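Local coordinates for protein cytolethal distending toxin subunit B (Escherichia coli, PDB 2F1N) that nicks DNA as the endonuclease subunit of a tripartite toxin, very probably damaging host DNA and so causing G2/M cell cycle arrest, at residues R131-I136 with V160-N165. Residues are numbered along the deposited sequence; the frame is centred on the assembly and turned at random.
Sequences RPLLGI and VEEVYN
Helix 156-168 packs on the outer face of a six-stranded mixed sheet, and Leu133, at the start of strand 133-138, meets it through Glu162 and Val163. Both of the closest approaches use one methyl: Leu133 CD1 lies 3.7 Å from Val163 CG2 and 3.6 Å from Glu162 OE1. The leucine CG stands anti to its carbonyl carbon (chi1 -76°), and its side chain crosses that of Val163 at about a right angle, with CD1 against CG2. Glu162 instead runs alongside in the opposite direction, its chain, extended beyond CG (chi1 -173°, chi2 165°), bringing OE1 beside the leucine methyl; this approach is van der Waals, and no hydrogen bond joins the segments. Such a helix laid over a sheet belongs to the four-layered alpha/beta sandwich of the DNase I-like fold, two sheets face to face with helices outside, in which Leu134 and Ile136 touch strand 109-113 of the second sheet. The separation of 8.3 Å between Leu133 CA and Val163 CA and a buried surface of just 122 Å² indicate a light contact near the sheet margin. Val163 also rests on Trp180 and Ile182 of strand 179-183, deeper in the same sheet, while Glu162 touches Val126.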
ATOM      1  N   ARG A 131      -7.267  -7.578   8.390  1.00 13.32           N
ATOM      2  CA  ARG A 131      -6.081  -6.785   8.697  1.00 12.89           C
ATOM      3  C   ARG A 131      -6.533  -5.325   8.887  1.00 11.85           C
ATOM      4  O   ARG A 131      -7.595  -4.957   8.414  1.00 11.47           O
ATOM      5  CB  ARG A 131      -5.113  -6.839   7.497  1.00 11.64           C
ATOM      6  CG  ARG A 131      -4.013  -7.849   7.666  1.00 15.75           C
ATOM      7  CD  ARG A 131      -4.527  -9.212   7.570  1.00 14.60           C
ATOM      8  NE  ARG A 131      -5.024  -9.583   6.221  1.00 12.83           N
ATOM      9  CZ  ARG A 131      -5.301 -10.852   5.844  1.00 15.66           C
ATOM     10  NH1 ARG A 131      -5.178 -11.878   6.715  1.00 15.36           N
ATOM     11  NH2 ARG A 131      -5.709 -11.107   4.609  1.00 13.87           N
ATOM     12  N   PRO A 132      -5.738  -4.526   9.591  1.00 12.38           N
ATOM     13  CA  PRO A 132      -5.970  -3.074   9.669  1.00 11.48           C
ATOM     14  C   PRO A 132      -5.611  -2.415   8.359  1.00 11.28           C
ATOM     15  O   PRO A 132      -5.128  -3.073   7.432  1.00 12.24           O
ATOM     16  CB  PRO A 132      -4.989  -2.620  10.780  1.00 11.79           C
ATOM     17  CG  PRO A 132      -3.823  -3.572  10.644  1.00 13.44           C
ATOM     18  CD  PRO A 132      -4.471  -4.916  10.252  1.00 12.73           C
ATOM     19  N   LEU A 133      -5.868  -1.103   8.271  1.00 11.10           N
ATOM     20  CA  LEU A 133      -5.356  -0.251   7.190  1.00 12.26           C
ATOM     21  C   LEU A 133      -4.219   0.612   7.705  1.00 12.22           C
ATOM     22  O   LEU A 133      -4.387   1.257   8.688  1.00 14.22           O
ATOM     23  CB  LEU A 133      -6.487   0.665   6.688  1.00 11.99           C
ATOM     24  CG  LEU A 133      -7.443  -0.147   5.806  1.00 13.63           C
ATOM     25  CD1 LEU A 133      -8.778   0.586   5.623  1.00 17.50           C
ATOM     26  CD2 LEU A 133      -6.814  -0.479   4.449  1.00 19.07           C
ATOM     27  N   LEU A 134      -3.075   0.605   7.034  1.00 11.43           N
ATOM     28  CA  LEU A 134      -1.956   1.438   7.471  1.00 11.21           C
ATOM     29  C   LEU A 134      -1.761   2.440   6.358  1.00 11.55           C
ATOM     30  O   LEU A 134      -1.684   2.042   5.210  1.00 11.23           O
ATOM     31  CB  LEU A 134      -0.717   0.567   7.659  1.00 11.77           C
ATOM     32  CG  LEU A 134       0.675   1.236   7.726  1.00 11.32           C
ATOM     33  CD1 LEU A 134       0.746   2.063   9.012  1.00 15.83           C
ATOM     34  CD2 LEU A 134       1.789   0.145   7.670  1.00 15.07           C
ATOM     35  N   GLY A 135      -1.670   3.724   6.706  1.00 11.85           N
ATOM     36  CA  GLY A 135      -1.506   4.746   5.670  1.00 12.30           C
ATOM     37  C   GLY A 135      -0.526   5.839   6.094  1.00 10.96           C
ATOM     38  O   GLY A 135      -0.293   6.030   7.295  1.00 11.58           O
ATOM     39  N   ILE A 136       0.034   6.560   5.101  1.00  9.77           N
ATOM     40  CA  ILE A 136       0.826   7.758   5.403  1.00  9.44           C
ATOM     41  C   ILE A 136       0.291   8.927   4.561  1.00 10.76           C
ATOM     42  O   ILE A 136      -0.217   8.729   3.466  1.00 11.36           O
ATOM     43  CB  ILE A 136       2.338   7.559   5.118  1.00  9.85           C
ATOM     44  CG1 ILE A 136       2.602   7.274   3.644  1.00 13.06           C
ATOM     45  CG2 ILE A 136       2.867   6.366   6.036  1.00 10.62           C
ATOM     46  CD1 ILE A 136       4.079   7.146   3.304  1.00 15.05           C
ATOM     47  N   VAL A 160     -12.315  -0.146   1.534  1.00 10.54           N
ATOM     48  CA  VAL A 160     -12.320   1.066   0.702  1.00 11.03           C
ATOM     49  C   VAL A 160     -13.266   2.066   1.358  1.00 11.99           C
ATOM     50  O   VAL A 160     -12.943   3.271   1.438  1.00 12.69           O
ATOM     51  CB  VAL A 160     -12.777   0.802  -0.735  1.00 10.66           C
ATOM     52  CG1 VAL A 160     -12.863   2.126  -1.545  1.00  8.28           C
ATOM     53  CG2 VAL A 160     -11.797  -0.148  -1.452  1.00 13.23           C
ATOM     54  N   GLU A 161     -14.426   1.583   1.792  1.00 11.94           N
ATOM     55  CA  GLU A 161     -15.415   2.445   2.432  1.00 12.24           C
ATOM     56  C   GLU A 161     -14.888   3.086   3.740  1.00 12.87           C
ATOM     57  O   GLU A 161     -15.171   4.284   4.032  1.00 12.89           O
ATOM     58  CB  GLU A 161     -16.748   1.723   2.622  1.00 10.70           C
ATOM     59  CG  GLU A 161     -17.375   1.369   1.271  1.00 12.55           C
ATOM     60  CD  GLU A 161     -18.410   0.264   1.306  1.00 20.11           C
ATOM     61  OE1 GLU A 161     -18.618  -0.368   2.364  1.00 20.17           O
ATOM     62  OE2 GLU A 161     -19.004   0.009   0.220  1.00 23.11           O
ATOM     63  N   GLU A 162     -14.115   2.321   4.495  1.00 13.31           N
ATOM     64  CA  GLU A 162     -13.482   2.864   5.693  1.00 13.12           C
ATOM     65  C   GLU A 162     -12.563   4.050   5.398  1.00 13.61           C
ATOM     66  O   GLU A 162     -12.582   5.031   6.125  1.00 12.86           O
ATOM     67  CB  GLU A 162     -12.739   1.812   6.516  1.00 13.64           C
ATOM     68  CG  GLU A 162     -12.236   2.379   7.864  1.00 17.40           C
ATOM     69  CD  GLU A 162     -11.805   1.328   8.876  1.00 22.29           C
ATOM     70  OE1 GLU A 162     -10.851   0.601   8.623  1.00 23.84           O
ATOM     71  OE2 GLU A 162     -12.423   1.233   9.958  1.00 27.06           O
ATOM     72  N   VAL A 163     -11.776   3.970   4.320  1.00 11.52           N
ATOM     73  CA  VAL A 163     -10.866   5.065   3.971  1.00 11.77           C
ATOM     74  C   VAL A 163     -11.684   6.261   3.511  1.00 10.55           C
ATOM     75  O   VAL A 163     -11.438   7.379   3.941  1.00 10.82           O
ATOM     76  CB  VAL A 163      -9.901   4.661   2.826  1.00 10.91           C
ATOM     77  CG1 VAL A 163      -9.091   5.885   2.350  1.00 11.81           C
ATOM     78  CG2 VAL A 163      -8.953   3.517   3.319  1.00 13.32           C
ATOM     79  N   TYR A 164     -12.663   6.035   2.653  1.00 11.12           N
ATOM     80  CA  TYR A 164     -13.500   7.155   2.197  1.00 11.04           C
ATOM     81  C   TYR A 164     -14.160   7.863   3.409  1.00 11.30           C
ATOM     82  O   TYR A 164     -14.173   9.102   3.520  1.00 11.59           O
ATOM     83  CB  TYR A 164     -14.631   6.571   1.325  1.00 10.55           C
ATOM     84  CG  TYR A 164     -15.751   7.556   1.052  1.00 12.12           C
ATOM     85  CD1 TYR A 164     -15.644   8.490   0.027  1.00 12.56           C
ATOM     86  CD2 TYR A 164     -16.927   7.524   1.807  1.00 15.21           C
ATOM     87  CE1 TYR A 164     -16.716   9.362  -0.243  1.00 15.62           C
ATOM     88  CE2 TYR A 164     -17.959   8.399   1.573  1.00 17.66           C
ATOM     89  CZ  TYR A 164     -17.852   9.315   0.546  1.00 18.55           C
ATOM     90  OH  TYR A 164     -18.926  10.169   0.294  1.00 18.22           O
ATOM     91  N   ASN A 165     -14.742   7.079   4.305  1.00 11.70           N
ATOM     92  CA  ASN A 165     -15.408   7.696   5.473  1.00 11.91           C
ATOM     93  C   ASN A 165     -14.458   8.377   6.461  1.00 11.60           C
ATOM     94  O   ASN A 165     -14.829   9.387   7.111  1.00 12.68           O
ATOM     95  CB  ASN A 165     -16.362   6.708   6.163  1.00 12.21           C
ATOM     96  CG  ASN A 165     -17.633   6.462   5.341  1.00 13.06           C
ATOM     97  OD1 ASN A 165     -18.406   7.389   5.070  1.00 16.78           O
ATOM     98  ND2 ASN A 165     -17.862   5.233   4.955  1.00 13.29           N
TER